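Local coordinates for APL1 (Anopheles gambiae, PDB 3O6N), which probably regulates complement-like immunity in the mosquito, acting through its leucine-rich repeats as the partner of LRIM1 in a heterodimeric complex, at residues Q70-N75 with T94-Y99; R58-A63 with T86-Y91; V50-S55 with L74-L79; T200-I205 with V219-V224. All coordinates share one frame; numbering follows the deposited sequence.

Contact 1 (Q70-N75 with T94-Y99)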
loop_
_atom_site.group_PDB
_atom_site.type_symbol
_atom_site.label_atom_id
_atom_site.label_comp_id
_atom_site.label_asym_id
_atom_site.label_seq_id
_atom_site.Cartn_x
_atom_site.Cartn_y
_atom_site.Cartn_z
ATOM N N GLN A 70 8.851 23.931 24.482
ATOM C CA GLN A 70 9.792 24.057 23.375
ATOM C C GLN A 70 10.005 22.721 22.665
ATOM O O GLN A 70 11.014 22.520 21.986
ATOM C CB GLN A 70 11.122 24.626 23.868
ATOM C CG GLN A 70 10.988 25.996 24.520
ATOM C CD GLN A 70 12.234 26.415 25.272
ATOM O OE1 GLN A 70 13.353 26.254 24.784
ATOM N NE2 GLN A 70 12.047 26.952 26.472
ATOM N N VAL A 71 9.050 21.811 22.825
ATOM C CA VAL A 71 9.144 20.490 22.217
ATOM C C VAL A 71 8.984 20.572 20.700
ATOM O O VAL A 71 8.075 21.231 20.196
ATOM C CB VAL A 71 8.080 19.529 22.785
ATOM C CG1 VAL A 71 8.185 18.162 22.120
ATOM C CG2 VAL A 71 8.229 19.403 24.300
ATOM N N GLU A 72 9.879 19.907 19.978
ATOM C CA GLU A 72 9.823 19.881 18.521
ATOM C C GLU A 72 9.400 18.502 18.031
ATOM O O GLU A 72 8.677 18.378 17.043
ATOM C CB GLU A 72 11.177 20.267 17.921
ATOM C CG GLU A 72 11.619 21.679 18.274
ATOM C CD GLU A 72 12.929 22.064 17.617
ATOM O OE1 GLU A 72 13.621 21.165 17.091
ATOM O OE2 GLU A 72 13.267 23.267 17.626
ATOM N N LEU A 73 9.856 17.472 18.736
ATOM C CA LEU A 73 9.477 16.098 18.437
ATOM C C LEU A 73 8.908 15.436 19.686
ATOM O O LEU A 73 9.610 15.256 20.680
ATOM C CB LEU A 73 10.683 15.308 17.924
ATOM C CG LEU A 73 10.424 13.923 17.318
ATOM C CD1 LEU A 73 11.617 13.475 16.487
ATOM C CD2 LEU A 73 10.091 12.890 18.388
ATOM N N LEU A 74 7.630 15.081 19.632
ATOM C CA LEU A 74 6.969 14.450 20.766
ATOM C C LEU A 74 6.573 13.015 20.425
ATOM O O LEU A 74 5.747 12.775 19.543
ATOM C CB LEU A 74 5.742 15.258 21.190
ATOM C CG LEU A 74 4.919 14.719 22.359
ATOM C CD1 LEU A 74 5.755 14.668 23.629
ATOM C CD2 LEU A 74 3.682 15.571 22.570
ATOM N N ASN A 75 7.176 12.065 21.128
ATOM C CA ASN A 75 6.896 10.656 20.899
ATOM C C ASN A 75 5.983 10.082 21.981
ATOM O O ASN A 75 6.431 9.769 23.084
ATOM C CB ASN A 75 8.204 9.866 20.823
ATOM C CG ASN A 75 7.996 8.435 20.371
ATOM O OD1 ASN A 75 6.886 7.910 20.433
ATOM N ND2 ASN A 75 9.070 7.795 19.915
ATOM N N THR A 94 5.499 24.849 19.065
ATOM C CA THR A 94 6.810 24.536 18.504
ATOM C C THR A 94 6.913 23.114 17.939
ATOM O O THR A 94 7.911 22.767 17.306
ATOM C CB THR A 94 7.931 24.737 19.542
ATOM O OG1 THR A 94 7.696 23.887 20.671
ATOM C CG2 THR A 94 7.988 26.193 20.004
ATOM N N ILE A 95 5.893 22.291 18.165
ATOM C CA ILE A 95 5.950 20.892 17.731
ATOM C C ILE A 95 5.956 20.746 16.207
ATOM O O ILE A 95 5.144 21.352 15.507
ATOM C CB ILE A 95 4.821 20.039 18.359
ATOM C CG1 ILE A 95 5.048 19.910 19.867
ATOM C CG2 ILE A 95 4.772 18.645 17.722
ATOM C CD1 ILE A 95 3.975 19.140 20.595
ATOM N N GLN A 96 6.893 19.944 15.710
ATOM C CA GLN A 96 7.036 19.703 14.280
ATOM C C GLN A 96 6.665 18.268 13.930
ATOM O O GLN A 96 6.115 17.998 12.860
ATOM C CB GLN A 96 8.475 19.978 13.834
ATOM C CG GLN A 96 8.911 21.421 13.986
ATOM C CD GLN A 96 10.305 21.669 13.439
ATOM O OE1 GLN A 96 10.710 21.068 12.443
ATOM N NE2 GLN A 96 11.044 22.559 14.087
ATOM N N LYS A 97 6.986 17.345 14.828
ATOM C CA LYS A 97 6.691 15.936 14.599
ATOM C C LYS A 97 5.990 15.339 15.811
ATOM O O LYS A 97 6.510 15.390 16.925
ATOM C CB LYS A 97 7.970 15.163 14.274
ATOM C CG LYS A 97 8.677 15.652 13.020
ATOM C CD LYS A 97 9.974 14.900 12.782
ATOM C CE LYS A 97 10.664 15.393 11.521
ATOM N NZ LYS A 97 10.916 16.860 11.576
ATOM N N LEU A 98 4.801 14.786 15.586
ATOM C CA LEU A 98 3.975 14.270 16.673
ATOM C C LEU A 98 3.618 12.812 16.428
ATOM O O LEU A 98 2.963 12.483 15.441
ATOM C CB LEU A 98 2.699 15.102 16.820
ATOM C CG LEU A 98 1.715 14.688 17.918
ATOM C CD1 LEU A 98 2.401 14.634 19.273
ATOM C CD2 LEU A 98 0.539 15.649 17.963
ATOM N N TYR A 99 4.047 11.942 17.335
ATOM C CA TYR A 99 3.779 10.518 17.197
ATOM C C TYR A 99 2.841 10.048 18.298
ATOM O O TYR A 99 3.175 10.115 19.480
ATOM C CB TYR A 99 5.088 9.731 17.219
ATOM C CG TYR A 99 6.061 10.173 16.151
ATOM C CD1 TYR A 99 6.006 9.636 14.870
ATOM C CD2 TYR A 99 7.024 11.135 16.417
ATOM C CE1 TYR A 99 6.893 10.038 13.888
ATOM C CE2 TYR A 99 7.914 11.544 15.440
ATOM C CZ TYR A 99 7.843 10.993 14.179
ATOM O OH TYR A 99 8.727 11.399 13.208
#
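Leu-74 and Leu-98 run alongside each other in the same direction on the core side of strands 73-75 and 97-99, parallel neighbours from successive turns of a leucine-rich-repeat solenoid. CG is anti to the backbone N in each (chi1 179° in Leu-74), and Leu-74 CD2 lies 3.7 Å from Leu-98 CD1. Ile-95 crosses obliquely from the loop before its strand and sets CD1 against the same methyl of Leu-74, while Leu-65 of helix 63-67 closes over Leu-74 and Ile-95.

The face bearing Leu-73, Asn-75, Lys-97 and Tyr-99 is looser and partly exposed. Leu-73 CG lies in the plane of the Tyr-99 ring, at its edge, and Leu-73 CD2 is 3.9 Å from Tyr-99 CE2. Lys-97 meets Leu-73 through CB alone and carries its amine away; Asn-75 OD1 bonds to Asn-77 N. Ahead of the strands, Glu-72 and Gln-96 run side by side, carboxylate and amide planes turned 39° apart, with Glu-72 CD still 4.0 Å from Gln-96 NE2; Glu-72 also has a long, weak ion pair with Lys-48.

Between the two faces runs the backbone ladder: Leu-74 N donates to Lys-97 O, and Tyr-99 N to Leu-74 O at 2.9 Å. Glu-72 O is gripped twice, by Gln-96 N at 2.7 Å and by Lys-97 N at 3.0 Å. Thr-94 OG1 donates to Val-71 O at 2.7 Å from above the carbonyl plane. Main-chain hydrogen bonds, the Thr-94 hydroxyl and apolar packing thus join the repeats, whereas the Glu-72 and Gln-96 end groups add little direct polar attraction.

Contact 2 (R58-A63 with T86-Y91)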
loop_
_atom_site.group_PDB
_atom_site.type_symbol
_atom_site.label_atom_id
_atom_site.label_comp_id
_atom_site.label_asym_id
_atom_site.label_seq_id
_atom_site.Cartn_x
_atom_site.Cartn_y
_atom_site.Cartn_z
ATOM N N ARG A 58 -3.052 6.855 30.414
ATOM C CA ARG A 58 -4.349 6.494 29.849
ATOM C C ARG A 58 -5.131 7.730 29.401
ATOM O O ARG A 58 -5.948 7.664 28.482
ATOM C CB ARG A 58 -5.134 5.617 30.827
ATOM C CG ARG A 58 -4.292 4.453 31.348
ATOM C CD ARG A 58 -5.114 3.256 31.800
ATOM N NE ARG A 58 -4.274 2.245 32.444
ATOM C CZ ARG A 58 -3.641 1.263 31.804
ATOM N NH1 ARG A 58 -3.745 1.140 30.487
ATOM N NH2 ARG A 58 -2.899 0.398 32.483
ATOM N N LYS A 59 -4.862 8.858 30.049
ATOM C CA LYS A 59 -5.315 10.150 29.546
ATOM C C LYS A 59 -4.110 11.074 29.430
ATOM O O LYS A 59 -3.353 11.235 30.384
ATOM C CB LYS A 59 -6.373 10.766 30.467
ATOM C CG LYS A 59 -6.780 12.176 30.066
ATOM C CD LYS A 59 -7.956 12.687 30.890
ATOM C CE LYS A 59 -8.377 14.079 30.430
ATOM N NZ LYS A 59 -9.619 14.548 31.106
ATOM N N LEU A 60 -3.920 11.659 28.253
ATOM C CA LEU A 60 -2.826 12.601 28.046
ATOM C C LEU A 60 -3.164 13.941 28.698
ATOM O O LEU A 60 -4.119 14.603 28.295
ATOM C CB LEU A 60 -2.569 12.794 26.551
ATOM C CG LEU A 60 -1.372 13.675 26.185
ATOM C CD1 LEU A 60 -0.059 13.003 26.586
ATOM C CD2 LEU A 60 -1.386 13.998 24.703
ATOM N N PRO A 61 -2.378 14.345 29.710
ATOM C CA PRO A 61 -2.664 15.554 30.492
ATOM C C PRO A 61 -2.111 16.826 29.859
ATOM O O PRO A 61 -1.115 16.776 29.142
ATOM C CB PRO A 61 -1.933 15.285 31.810
ATOM C CG PRO A 61 -0.744 14.463 31.399
ATOM C CD PRO A 61 -1.196 13.623 30.216
ATOM N N ALA A 62 -2.753 17.956 30.137
ATOM C CA ALA A 62 -2.265 19.250 29.677
ATOM C C ALA A 62 -0.948 19.622 30.358
ATOM O O ALA A 62 -0.168 20.418 29.835
ATOM C CB ALA A 62 -3.310 20.328 29.928
ATOM N N ALA A 63 -0.707 19.033 31.525
ATOM C CA ALA A 63 0.464 19.367 32.332
ATOM C C ALA A 63 1.784 19.147 31.600
ATOM O O ALA A 63 2.764 19.839 31.864
ATOM C CB ALA A 63 0.447 18.591 33.642
ATOM N N THR A 86 -8.629 17.979 26.454
ATOM C CA THR A 86 -9.024 18.968 25.453
ATOM C C THR A 86 -7.925 19.989 25.156
ATOM O O THR A 86 -7.699 20.348 24.001
ATOM C CB THR A 86 -10.307 19.714 25.872
ATOM O OG1 THR A 86 -11.382 18.776 26.008
ATOM C CG2 THR A 86 -10.679 20.760 24.833
ATOM N N TYR A 87 -7.237 20.450 26.197
ATOM C CA TYR A 87 -6.231 21.493 26.022
ATOM C C TYR A 87 -4.797 20.977 26.078
ATOM O O TYR A 87 -3.859 21.751 26.269
ATOM C CB TYR A 87 -6.462 22.617 27.035
ATOM C CG TYR A 87 -7.864 23.165 26.940
ATOM C CD1 TYR A 87 -8.257 23.915 25.839
ATOM C CD2 TYR A 87 -8.803 22.906 27.928
ATOM C CE1 TYR A 87 -9.541 24.408 25.731
ATOM C CE2 TYR A 87 -10.093 23.396 27.830
ATOM C CZ TYR A 87 -10.456 24.147 26.729
ATOM O OH TYR A 87 -11.736 24.640 26.621
ATOM N N ALA A 88 -4.633 19.673 25.881
ATOM C CA ALA A 88 -3.315 19.048 25.933
ATOM C C ALA A 88 -2.301 19.736 25.020
ATOM O O ALA A 88 -1.127 19.853 25.369
ATOM C CB ALA A 88 -3.413 17.560 25.592
ATOM N N PHE A 89 -2.755 20.191 23.855
ATOM C CA PHE A 89 -1.853 20.810 22.886
ATOM C C PHE A 89 -2.022 22.326 22.764
ATOM O O PHE A 89 -1.757 22.906 21.708
ATOM C CB PHE A 89 -1.993 20.135 21.517
ATOM C CG PHE A 89 -1.513 18.709 21.497
ATOM C CD1 PHE A 89 -0.203 18.411 21.156
ATOM C CD2 PHE A 89 -2.366 17.670 21.828
ATOM C CE1 PHE A 89 0.247 17.099 21.140
ATOM C CE2 PHE A 89 -1.926 16.354 21.813
ATOM C CZ PHE A 89 -0.618 16.070 21.468
ATOM N N ALA A 90 -2.442 22.961 23.852
ATOM C CA ALA A 90 -2.614 24.412 23.875
ATOM C C ALA A 90 -1.289 25.154 23.680
ATOM O O ALA A 90 -1.225 26.141 22.946
ATOM C CB ALA A 90 -3.282 24.846 25.177
ATOM N N TYR A 91 -0.235 24.670 24.333
ATOM C CA TYR A 91 1.088 25.283 24.227
ATOM C C TYR A 91 2.037 24.446 23.371
ATOM O O TYR A 91 3.207 24.285 23.713
ATOM C CB TYR A 91 1.702 25.470 25.618
ATOM C CG TYR A 91 0.977 26.466 26.497
ATOM C CD1 TYR A 91 1.438 27.770 26.626
ATOM C CD2 TYR A 91 -0.163 26.101 27.200
ATOM C CE1 TYR A 91 0.781 28.684 27.430
ATOM C CE2 TYR A 91 -0.827 27.008 28.005
ATOM C CZ TYR A 91 -0.350 28.297 28.118
ATOM O OH TYR A 91 -1.007 29.204 28.918
HETATM O O HOH W 1 0.437 18.148 27.323
#
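The ring of Phe-89 meets Leu-60 obliquely: Leu-60 CD2 rests against the CE2-CZ side, 3.8 Å from Phe-89 CE2 and 3.9 Å from CZ, and the two side chains cross at about a right angle. On the Tyr-87 ring, one face is covered by its own neighbour, Thr-86, whose CG2 stands 3.8 Å above the plane over the ring centre. Both aromatics belong to a type I beta turn from Tyr-87 to Ala-90, in the part of a leucine-rich repeat that returns along the outer, convex side of the solenoid. Residues 58-63 come from the preceding turn of the solenoid, around short strand 59-60, which pairs with strand 83-84.

Leu-60 is buried, and its CB points toward the 86-91 turn; with CG anti to the backbone N (chi1 -175°), Leu-76 also packs on the side chain. Leu-65 and Val-112 touch Phe-89, so the ring is packed among Leu-60, Leu-65 and Val-112.

Beside this, the two backbones come together through small residues. Ala-62 CA is 3.9 Å from Ala-88 CA, Ala-62 CB lies 4.0 Å from Tyr-87 O, and the methyl of Ala-88 fits against Leu-60 O and CD2. The polar link between the two backbones is indirect: a single water donates to Pro-61 O at 2.8 Å and to Ala-88 O at 3.0 Å.

Contact 3 (V50-S55 with L74-L79)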
loop_
_atom_site.group_PDB
_atom_site.type_symbol
_atom_site.label_atom_id
_atom_site.label_comp_id
_atom_site.label_asym_id
_atom_site.label_seq_id
_atom_site.Cartn_x
_atom_site.Cartn_y
_atom_site.Cartn_z
ATOM N N VAL A 50 11.199 14.643 23.065
ATOM C CA VAL A 50 10.577 14.038 24.233
ATOM C C VAL A 50 10.047 12.643 23.948
ATOM O O VAL A 50 9.262 12.444 23.022
ATOM C CB VAL A 50 9.419 14.904 24.766
ATOM C CG1 VAL A 50 8.658 14.160 25.856
ATOM C CG2 VAL A 50 9.950 16.231 25.277
ATOM N N THR A 51 10.481 11.680 24.750
ATOM C CA THR A 51 9.954 10.329 24.654
ATOM C C THR A 51 9.756 9.725 26.039
ATOM O O THR A 51 10.242 10.258 27.035
ATOM C CB THR A 51 10.868 9.411 23.817
ATOM O OG1 THR A 51 10.136 8.245 23.432
ATOM C CG2 THR A 51 12.083 8.997 24.621
ATOM N N PHE A 52 9.031 8.614 26.088
ATOM C CA PHE A 52 8.723 7.945 27.342
ATOM C C PHE A 52 9.212 6.507 27.311
ATOM O O PHE A 52 9.210 5.865 26.260
ATOM C CB PHE A 52 7.215 7.961 27.589
ATOM C CG PHE A 52 6.664 9.328 27.869
ATOM C CD1 PHE A 52 6.275 9.681 29.150
ATOM C CD2 PHE A 52 6.551 10.265 26.856
ATOM C CE1 PHE A 52 5.771 10.941 29.413
ATOM C CE2 PHE A 52 6.050 11.528 27.115
ATOM C CZ PHE A 52 5.661 11.865 28.395
ATOM N N LYS A 53 9.634 6.005 28.466
ATOM C CA LYS A 53 10.026 4.605 28.591
ATOM C C LYS A 53 9.328 3.969 29.785
ATOM O O LYS A 53 9.224 4.577 30.849
ATOM C CB LYS A 53 11.545 4.476 28.722
ATOM C CG LYS A 53 12.305 4.811 27.449
ATOM C CD LYS A 53 11.853 3.924 26.300
ATOM C CE LYS A 53 12.576 4.273 25.009
ATOM N NZ LYS A 53 12.088 3.454 23.863
ATOM N N ASN A 54 8.840 2.747 29.599
ATOM C CA ASN A 54 8.157 2.027 30.663
ATOM C C ASN A 54 7.074 2.893 31.302
ATOM O O ASN A 54 6.954 2.956 32.527
ATOM C CB ASN A 54 9.166 1.567 31.717
ATOM C CG ASN A 54 8.898 0.158 32.206
ATOM O OD1 ASN A 54 7.751 -0.230 32.421
ATOM N ND2 ASN A 54 9.960 -0.620 32.373
ATOM N N SER A 55 6.287 3.561 30.463
ATOM C CA SER A 55 5.278 4.500 30.946
ATOM C C SER A 55 3.885 4.206 30.400
ATOM O O SER A 55 3.732 3.590 29.342
ATOM C CB SER A 55 5.672 5.934 30.588
ATOM O OG SER A 55 6.915 6.287 31.168
ATOM N N LEU A 74 7.630 15.081 19.632
ATOM C CA LEU A 74 6.969 14.450 20.766
ATOM C C LEU A 74 6.573 13.015 20.425
ATOM O O LEU A 74 5.747 12.775 19.543
ATOM C CB LEU A 74 5.742 15.258 21.190
ATOM C CG LEU A 74 4.919 14.719 22.359
ATOM C CD1 LEU A 74 5.755 14.668 23.629
ATOM C CD2 LEU A 74 3.682 15.571 22.570
ATOM N N ASN A 75 7.176 12.065 21.128
ATOM C CA ASN A 75 6.896 10.656 20.899
ATOM C C ASN A 75 5.983 10.082 21.981
ATOM O O ASN A 75 6.431 9.769 23.084
ATOM C CB ASN A 75 8.204 9.866 20.823
ATOM C CG ASN A 75 7.996 8.435 20.371
ATOM O OD1 ASN A 75 6.886 7.910 20.433
ATOM N ND2 ASN A 75 9.070 7.795 19.915
ATOM N N LEU A 76 4.701 9.958 21.657
ATOM C CA LEU A 76 3.732 9.366 22.570
ATOM C C LEU A 76 3.265 7.998 22.070
ATOM O O LEU A 76 2.163 7.551 22.392
ATOM C CB LEU A 76 2.534 10.297 22.759
ATOM C CG LEU A 76 2.879 11.707 23.252
ATOM C CD1 LEU A 76 1.669 12.624 23.190
ATOM C CD2 LEU A 76 3.450 11.658 24.665
ATOM N N ASN A 77 4.108 7.340 21.280
ATOM C CA ASN A 77 3.803 6.005 20.776
ATOM C C ASN A 77 3.682 4.973 21.893
ATOM O O ASN A 77 4.514 4.935 22.800
ATOM C CB ASN A 77 4.878 5.547 19.786
ATOM C CG ASN A 77 4.603 5.999 18.372
ATOM O OD1 ASN A 77 3.742 6.843 18.129
ATOM N ND2 ASN A 77 5.337 5.433 17.423
ATOM N N ASP A 78 2.643 4.143 21.822
ATOM C CA ASP A 78 2.476 3.018 22.749
ATOM C C ASP A 78 2.501 3.415 24.228
ATOM O O ASP A 78 3.178 2.783 25.042
ATOM C CB ASP A 78 3.532 1.942 22.476
ATOM C CG ASP A 78 3.264 0.658 23.237
ATOM O OD1 ASP A 78 2.084 0.355 23.508
ATOM O OD2 ASP A 78 4.238 -0.052 23.561
ATOM N N LEU A 79 1.751 4.456 24.570
ATOM C CA LEU A 79 1.645 4.910 25.954
ATOM C C LEU A 79 0.312 4.481 26.558
ATOM O O LEU A 79 -0.051 4.911 27.653
ATOM C CB LEU A 79 1.780 6.435 26.028
ATOM C CG LEU A 79 3.178 7.017 26.261
ATOM C CD1 LEU A 79 4.221 6.343 25.393
ATOM C CD2 LEU A 79 3.169 8.511 26.017
HETATM O O HOH W 2 7.563 7.427 23.849
HETATM O O HOH W 3 2.655 1.762 27.627
#
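Phe-52 meets three residues of 74-79 with its ring. Leu-79 CD2 sits over one face, 3.9 Å above the plane and displaced toward the rim, a CH-pi contact. Leu-76 CD2 approaches obliquely to 3.6 Å from Phe-52 CE2, and Asn-75 O lies at the ring edge. The Phe-52 ring also meets that of Phe-23 in neighbouring strand 21-24. Beside this cluster Val-50 CG1 packs 3.7 Å from Leu-74 CD1.

The backbones are joined directly once, Asn-75 N donating to Val-50 O at 2.8 Å. One step on, a water accepts from Phe-52 N at 2.9 Å and donates to Asn-75 O at 2.7 Å; another bridges Ser-55 O and Asp-78 O.

Further out, Asn-75 OD1 accepts from Asn-77 N at 3.0 Å, an Asx turn where the chain leaves the strand. Asn-103, the consensus asparagine of the following leucine-rich repeat, bonds to Leu-79 N and Leu-76 O. One direct main-chain bond and two water bridges thus carry the polar link between the segments, while Phe-52 and the leucines supply the apolar packing beneath.

Contact 4 (T200-I205 with V219-V224)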
loop_
_atom_site.group_PDB
_atom_site.type_symbol
_atom_site.label_atom_id
_atom_site.label_comp_id
_atom_site.label_asym_id
_atom_site.label_seq_id
_atom_site.Cartn_x
_atom_site.Cartn_y
_atom_site.Cartn_z
ATOM N N THR A 200 -14.223 3.238 -5.912
ATOM C CA THR A 200 -13.695 4.100 -6.970
ATOM C C THR A 200 -12.326 4.667 -6.596
ATOM O O THR A 200 -12.114 5.082 -5.457
ATOM C CB THR A 200 -14.645 5.287 -7.242
ATOM O OG1 THR A 200 -15.936 4.792 -7.618
ATOM C CG2 THR A 200 -14.096 6.170 -8.349
ATOM N N LEU A 201 -11.401 4.703 -7.552
ATOM C CA LEU A 201 -10.060 5.204 -7.279
ATOM C C LEU A 201 -9.714 6.326 -8.240
ATOM O O LEU A 201 -9.530 6.086 -9.431
ATOM C CB LEU A 201 -9.019 4.085 -7.401
ATOM C CG LEU A 201 -7.574 4.479 -7.079
ATOM C CD1 LEU A 201 -7.450 4.931 -5.627
ATOM C CD2 LEU A 201 -6.608 3.321 -7.361
ATOM N N ALA A 202 -9.654 7.551 -7.726
ATOM C CA ALA A 202 -9.127 8.666 -8.500
ATOM C C ALA A 202 -7.656 8.819 -8.151
ATOM O O ALA A 202 -7.300 9.010 -6.991
ATOM C CB ALA A 202 -9.893 9.964 -8.192
ATOM N N ILE A 203 -6.803 8.700 -9.158
ATOM C CA ILE A 203 -5.362 8.782 -8.961
ATOM C C ILE A 203 -4.872 10.198 -9.251
ATOM O O ILE A 203 -5.094 10.725 -10.343
ATOM C CB ILE A 203 -4.634 7.755 -9.861
ATOM C CG1 ILE A 203 -5.089 6.336 -9.500
ATOM C CG2 ILE A 203 -3.123 7.898 -9.742
ATOM C CD1 ILE A 203 -4.445 5.237 -10.337
ATOM N N PRO A 204 -4.216 10.829 -8.262
ATOM C CA PRO A 204 -3.733 12.206 -8.412
ATOM C C PRO A 204 -2.590 12.292 -9.413
ATOM O O PRO A 204 -2.030 11.270 -9.803
ATOM C CB PRO A 204 -3.255 12.570 -7.001
ATOM C CG PRO A 204 -2.906 11.268 -6.379
ATOM C CD PRO A 204 -3.858 10.254 -6.954
ATOM N N ILE A 205 -2.245 13.511 -9.808
ATOM C CA ILE A 205 -1.402 13.746 -10.976
ATOM C C ILE A 205 0.049 13.299 -10.839
ATOM O O ILE A 205 0.686 12.950 -11.837
ATOM C CB ILE A 205 -1.408 15.249 -11.364
ATOM C CG1 ILE A 205 -0.690 15.464 -12.690
ATOM C CG2 ILE A 205 -0.770 16.087 -10.261
ATOM C CD1 ILE A 205 -1.561 15.241 -13.892
ATOM N N VAL A 219 -13.498 0.957 -10.691
ATOM C CA VAL A 219 -13.244 2.070 -11.594
ATOM C C VAL A 219 -11.979 2.832 -11.210
ATOM O O VAL A 219 -11.790 3.198 -10.048
ATOM C CB VAL A 219 -14.428 3.059 -11.600
ATOM C CG1 VAL A 219 -14.081 4.297 -12.415
ATOM C CG2 VAL A 219 -15.675 2.383 -12.145
ATOM N N VAL A 220 -11.109 3.055 -12.191
ATOM C CA VAL A 220 -9.928 3.893 -12.003
ATOM C C VAL A 220 -10.028 5.156 -12.864
ATOM O O VAL A 220 -10.282 5.067 -14.066
ATOM C CB VAL A 220 -8.640 3.122 -12.346
ATOM C CG1 VAL A 220 -7.414 4.006 -12.133
ATOM C CG2 VAL A 220 -8.543 1.856 -11.498
ATOM N N ARG A 221 -9.843 6.322 -12.245
ATOM C CA ARG A 221 -9.934 7.607 -12.946
ATOM C C ARG A 221 -8.737 8.508 -12.645
ATOM O O ARG A 221 -8.022 8.296 -11.668
ATOM C CB ARG A 221 -11.213 8.353 -12.547
ATOM C CG ARG A 221 -12.508 7.653 -12.913
ATOM C CD ARG A 221 -13.723 8.519 -12.586
ATOM N NE ARG A 221 -13.951 8.667 -11.148
ATOM C CZ ARG A 221 -13.687 9.769 -10.451
ATOM N NH1 ARG A 221 -13.182 10.838 -11.054
ATOM N NH2 ARG A 221 -13.930 9.804 -9.147
ATOM N N GLY A 222 -8.537 9.528 -13.472
ATOM C CA GLY A 222 -7.490 10.502 -13.224
ATOM C C GLY A 222 -6.707 10.886 -14.466
ATOM O O GLY A 222 -6.747 10.188 -15.476
ATOM N N PRO A 223 -5.968 12.000 -14.385
ATOM C CA PRO A 223 -5.190 12.550 -15.499
ATOM C C PRO A 223 -3.921 11.752 -15.776
ATOM O O PRO A 223 -3.473 10.984 -14.922
ATOM C CB PRO A 223 -4.816 13.944 -14.995
ATOM C CG PRO A 223 -4.726 13.779 -13.517
ATOM C CD PRO A 223 -5.817 12.803 -13.159
ATOM N N VAL A 224 -3.352 11.934 -16.963
ATOM C CA VAL A 224 -2.064 11.336 -17.288
ATOM C C VAL A 224 -1.044 11.702 -16.216
ATOM O O VAL A 224 -0.815 12.879 -15.935
ATOM C CB VAL A 224 -1.568 11.781 -18.672
ATOM C CG1 VAL A 224 -0.158 11.270 -18.925
ATOM C CG2 VAL A 224 -2.518 11.278 -19.755
HETATM O O HOH W 4 -4.247 9.613 -12.667
#
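Arg-221 bends back over residues 200-202, presenting one face of its guanidinium to Ala-202 CB, which lies 4.2 Å from Arg-221 NH2. In the conformer described, one of two for Thr-200, the CG2 methyl of that residue comes to the guanidinium edge, near its plane. The bend is at chi3 (-70°), which turns NE out of the extended line. This small parallel pair, strands 200-202 and 219-221 with axes 14° apart, is separate from the main run of strands and lies on the outer side of the leucine-rich-repeat solenoid.

On the core side, Ile-203 meets Val-220 at a slant, with Ile-203 CD1 3.7 Å from Val-220 CG1. Leu-201 points inward as well; it and Ile-203 both pack on Leu-210 of strand 209-211, in the main run of strands. Ile-205 and Pro-223 cross at about a right angle at the exposed end, where Ile-205 CD1 touches Pro-223 CG at 3.5 Å.

Main-chain bonds hold the pair in register. Leu-201 N donates to Val-219 O, Arg-221 N to Leu-201 O at 2.8 Å, and Ile-203 N to Arg-221 O at 2.8 Å. Beyond them comes Gly-222, with a positive phi of 137°; the direction a CB would take there is occupied by Ile-203 O. The same carbonyl accepts from a water 2.7 Å away, and this water also donates to Pro-223 O at 2.8 Å.

How the contacts relate
Contacts 1, 2 and 3 form one continuous block near the N-terminal end of the solenoid. Contacts 1 and 3 share Leu-74 and Asn-75 on strand 73-75, which is flanked by strands 49-53 and 97-99; their centres are 12 Å apart. The centre of contact 2 is 14 Å from the centre of each, across the core: Phe-89 CE1 is 3.5 Å from Leu-98 CD2, and Leu-60 CD2 is 3.7 Å from Leu-76 CD1. Contact 4 stands apart, its centre 34 to 40 Å from the others and its nearest atoms about 22 Å from contact 1. The Val-219 side chain in contact 4 is about 11 Å from a bound N-acetylglucosamine, a glycan unit rather than a ligand in a pocket.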